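Local atomic coordinates of putative nisin-resistance protein (Streptococcus agalactiae 515, PDB entry 4Y68), a protein that probably cleaves the lantibiotic nisin as a family S41 peptidase, thereby giving the bacterium resistance to it. Residues T193-M196 / K197-P200; Y184-K187 / Y188-K192. One frame throughout, in Å; residues are numbered along the deposited sequence.

Overall arrangement
Contacts 1 and 2 lie in series along the same β hairpin, formed by strands 180-185 and 191-195, with centres about 16 Å apart. Contact 2 is the hairpin's surface end: none of its touching residues is buried, and backbone ladder bonds, a carboxylate-filled turn and lysine chains over tyrosine rings dominate. Contact 1 lies where strand 191-195 ends and the chain turns away. It is partly buried, with Met196 and Ile199 inside, and combines a backbone turn bond and an amide-to-backbone bond with apolar packing. The two meet where Ile194 CD1 reaches Tyr184 CE1 at 3.6 Å, so packing between neighbouring strands joins the two contacts.

Contact 1. Residues T193-M196 / K197-P200; sequences TITM and KNIP
Strand 191-195 gives way to a turn from Met196 to Ile199, closed by a hydrogen bond from Ile199 N to Met196 O (3.1 Å), with Lys197 and Asn198 at the backbone angles of a type I turn. This turn brings the Asn198 side chain back against the strand end. With its CG anti to its own carbonyl carbon (chi1 -51°), Asn198 presents OD1 to the backbone N-H of Thr195 at 2.9 Å. The bond is nearly straight at 166°, although the donor stands above the amide's carbonyl plane. The Asn198 side chain thus accepts the N-H of a residue three places back, across the turn. OD1 also lies 2.9 Å from Thr193 O, a pairing of two acceptors that probably costs something electrostatically, which the Thr195 N-H bond may offset. Thr195 OG1 rests 3.5 Å from Lys197 CB, alongside the start of that side chain, whose end leads away.

On the buried side, Ile199 does the packing. Its CD1 meets Ile194 CG2 at 4.2 Å, the two side chains crossing at about a right angle, while its CG1 lies 4.1 Å from Met196 SD. Both Met196 and Ile199 also touch Ile169 of helix 165-171. Arg208 donates to Met196 O and Ile199 O, adding a charged grip to both ends of the turn. The chemistry implies a division of labour: Asn198 ties the turn to the last strand residue, and Ile199, with Met196, fastens it to the interior.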
# COMPACT_ATOMS: atom_id res chain seq x y z
N THR A 193 3.68 -8.95 11.95
CA THR A 193 4.18 -9.51 10.71
C THR A 193 3.02 -9.62 9.74
O THR A 193 1.96 -10.05 10.12
CB THR A 193 4.83 -10.89 10.95
OG1 THR A 193 6.09 -10.70 11.60
CG2 THR A 193 5.07 -11.61 9.63
N ILE A 194 3.22 -9.20 8.49
CA ILE A 194 2.26 -9.55 7.44
C ILE A 194 2.77 -10.81 6.71
O ILE A 194 3.84 -10.80 6.11
CB ILE A 194 2.06 -8.41 6.44
CG1 ILE A 194 1.48 -7.17 7.14
CG2 ILE A 194 1.19 -8.87 5.26
CD1 ILE A 194 0.14 -7.41 7.86
N THR A 195 2.03 -11.91 6.83
CA THR A 195 2.35 -13.17 6.17
C THR A 195 1.31 -13.42 5.10
O THR A 195 0.29 -12.73 5.06
CB THR A 195 2.35 -14.41 7.14
OG1 THR A 195 1.00 -14.66 7.58
CG2 THR A 195 3.23 -14.18 8.34
N MET A 196 1.55 -14.43 4.28
CA MET A 196 0.58 -14.76 3.25
C MET A 196 -0.75 -15.16 3.88
O MET A 196 -1.79 -14.88 3.32
CB MET A 196 1.14 -15.85 2.32
CG MET A 196 0.32 -16.10 1.06
SD MET A 196 -0.03 -14.64 0.04
CE MET A 196 1.56 -14.33 -0.69
N LYS A 197 -0.73 -15.76 5.07
CA LYS A 197 -1.98 -16.06 5.81
C LYS A 197 -2.83 -14.84 6.21
O LYS A 197 -4.06 -14.88 6.16
CB LYS A 197 -1.66 -16.85 7.08
CG LYS A 197 -0.88 -18.12 6.82
CD LYS A 197 0.04 -18.46 7.99
CE LYS A 197 -0.65 -19.27 9.10
NZ LYS A 197 -1.73 -18.54 9.85
N ASN A 198 -2.20 -13.76 6.64
CA ASN A 198 -2.97 -12.54 6.91
C ASN A 198 -3.64 -11.94 5.66
O ASN A 198 -4.35 -10.93 5.77
CB ASN A 198 -2.09 -11.46 7.54
CG ASN A 198 -1.31 -11.94 8.73
OD1 ASN A 198 -0.11 -11.65 8.84
ND2 ASN A 198 -1.95 -12.69 9.63
N ILE A 199 -3.40 -12.53 4.48
CA ILE A 199 -3.98 -12.02 3.25
C ILE A 199 -5.27 -12.77 2.97
O ILE A 199 -5.25 -13.99 2.85
CB ILE A 199 -3.03 -12.18 2.04
CG1 ILE A 199 -1.64 -11.62 2.36
CG2 ILE A 199 -3.61 -11.50 0.79
CD1 ILE A 199 -1.60 -10.11 2.42
N PRO A 200 -6.40 -12.05 2.86
CA PRO A 200 -7.69 -12.73 2.67
C PRO A 200 -7.84 -13.37 1.30
O PRO A 200 -8.65 -12.91 0.51
CB PRO A 200 -8.70 -11.59 2.83
CG PRO A 200 -8.01 -10.60 3.70
CD PRO A 200 -6.57 -10.65 3.25

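Contact 2. Residues Y184-K187 / Y188-K192; sequences YTDK and YGNKK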
# COMPACT_ATOMS: atom_id res chain seq x y z
N TYR A 184 6.12 -5.00 10.75
CA TYR A 184 5.87 -3.61 11.07
C TYR A 184 5.72 -3.44 12.58
O TYR A 184 5.22 -4.33 13.27
CB TYR A 184 4.64 -3.08 10.30
CG TYR A 184 3.34 -3.76 10.63
CD1 TYR A 184 3.08 -5.07 10.20
CD2 TYR A 184 2.36 -3.10 11.36
CE1 TYR A 184 1.87 -5.70 10.51
CE2 TYR A 184 1.16 -3.72 11.67
CZ TYR A 184 0.91 -5.02 11.25
OH TYR A 184 -0.28 -5.61 11.56
N THR A 185 6.19 -2.31 13.09
CA THR A 185 6.17 -2.04 14.53
C THR A 185 5.42 -0.74 14.84
O THR A 185 5.67 0.26 14.18
CB THR A 185 7.61 -1.93 15.08
OG1 THR A 185 8.33 -3.12 14.74
CG2 THR A 185 7.62 -1.70 16.61
N ASP A 186 4.54 -0.74 15.84
CA ASP A 186 3.77 0.47 16.15
C ASP A 186 4.47 1.39 17.17
O ASP A 186 5.57 1.09 17.62
CB ASP A 186 2.35 0.14 16.63
CG ASP A 186 2.30 -0.55 17.99
OD1 ASP A 186 3.28 -0.55 18.77
OD2 ASP A 186 1.21 -1.08 18.29
N LYS A 187 3.83 2.49 17.52
CA LYS A 187 4.45 3.45 18.46
C LYS A 187 4.65 2.85 19.85
O LYS A 187 5.49 3.33 20.61
CB LYS A 187 3.60 4.73 18.56
CG LYS A 187 2.25 4.50 19.22
CD LYS A 187 1.30 5.71 19.09
CE LYS A 187 1.86 6.94 19.77
NZ LYS A 187 0.99 8.15 19.49
N TYR A 188 3.91 1.79 20.19
CA TYR A 188 4.06 1.16 21.50
C TYR A 188 5.12 0.04 21.48
O TYR A 188 5.32 -0.66 22.46
CB TYR A 188 2.70 0.65 22.00
CG TYR A 188 1.69 1.79 22.03
CD1 TYR A 188 1.71 2.73 23.06
CD2 TYR A 188 0.77 1.95 21.01
CE1 TYR A 188 0.80 3.81 23.09
CE2 TYR A 188 -0.12 3.02 21.01
CZ TYR A 188 -0.11 3.95 22.05
OH TYR A 188 -1.00 5.02 22.05
N GLY A 189 5.81 -0.09 20.36
CA GLY A 189 6.84 -1.11 20.26
C GLY A 189 6.33 -2.51 19.98
O GLY A 189 7.09 -3.45 20.07
N ASN A 190 5.05 -2.65 19.66
CA ASN A 190 4.47 -3.93 19.23
C ASN A 190 4.92 -4.29 17.81
O ASN A 190 4.56 -3.61 16.84
CB ASN A 190 2.94 -3.88 19.26
CG ASN A 190 2.40 -3.55 20.65
OD1 ASN A 190 2.78 -4.18 21.63
ND2 ASN A 190 1.51 -2.56 20.73
N LYS A 191 5.70 -5.36 17.68
CA LYS A 191 6.13 -5.83 16.38
C LYS A 191 5.18 -6.88 15.83
O LYS A 191 4.85 -7.86 16.49
CB LYS A 191 7.54 -6.39 16.44
CG LYS A 191 8.12 -6.67 15.05
CD LYS A 191 9.52 -7.25 15.14
CE LYS A 191 10.09 -7.44 13.75
NZ LYS A 191 11.41 -8.12 13.81
N LYS A 192 4.71 -6.66 14.61
CA LYS A 192 3.83 -7.63 13.96
C LYS A 192 4.36 -8.02 12.58
O LYS A 192 5.38 -7.50 12.10
CB LYS A 192 2.41 -7.07 13.85
CG LYS A 192 1.72 -6.87 15.20
CD LYS A 192 0.31 -6.32 15.01
CE LYS A 192 -0.50 -6.35 16.33
NZ LYS A 192 -1.98 -6.10 16.12
O HOH W 1 2.59 -3.51 14.74
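The tip of the β hairpin of strands 180-185 and 191-195 is a type I turn, Asp186 to Gly189, with a G1 bulge. The evidence is the pair of bonds Gly189 N to Asp186 O (3.0 Å) and Asp186 N to Asn190 O (3.0 Å), with Gly189 at left-handed backbone angles where a side chain would jam against the preceding carbonyl. Tyr184 and Lys192 form the hydrogen-bonded pair below, and a water donating to both Tyr184 O and Asn190 O bridges the two arms of the hairpin.

Asp186 fills the turn. Its chi1 of 68° sets CG between its backbone N and carbonyl carbon, turning the carboxylate inward: OD1 accepts Asn190 N at 2.9 Å, from above the carboxylate plane, and weakly Tyr188 N. OD2 offers its syn lone pair to Asn190 ND2 (2.9 Å), the carboxylate and amide planes standing 68° apart. Two CH-pi contacts accompany this network. Lys187 CG lies 3.6 Å from the Tyr188 ring centroid, over one face, the chains running side by side; Lys192 CB sits over a face of the Tyr184 ring, 4.0 Å from its centroid.

Beyond the hairpin, Arg46 of helix 32-46 forms a salt bridge with Asp186 OD2, while Lys187 NZ donates to Glu44 O and Tyr188 OH to Gln45 O. Thr185 bonds through its backbone to Ile274, so this end of the hairpin spans from strand 267-276 to the end of helix 32-46.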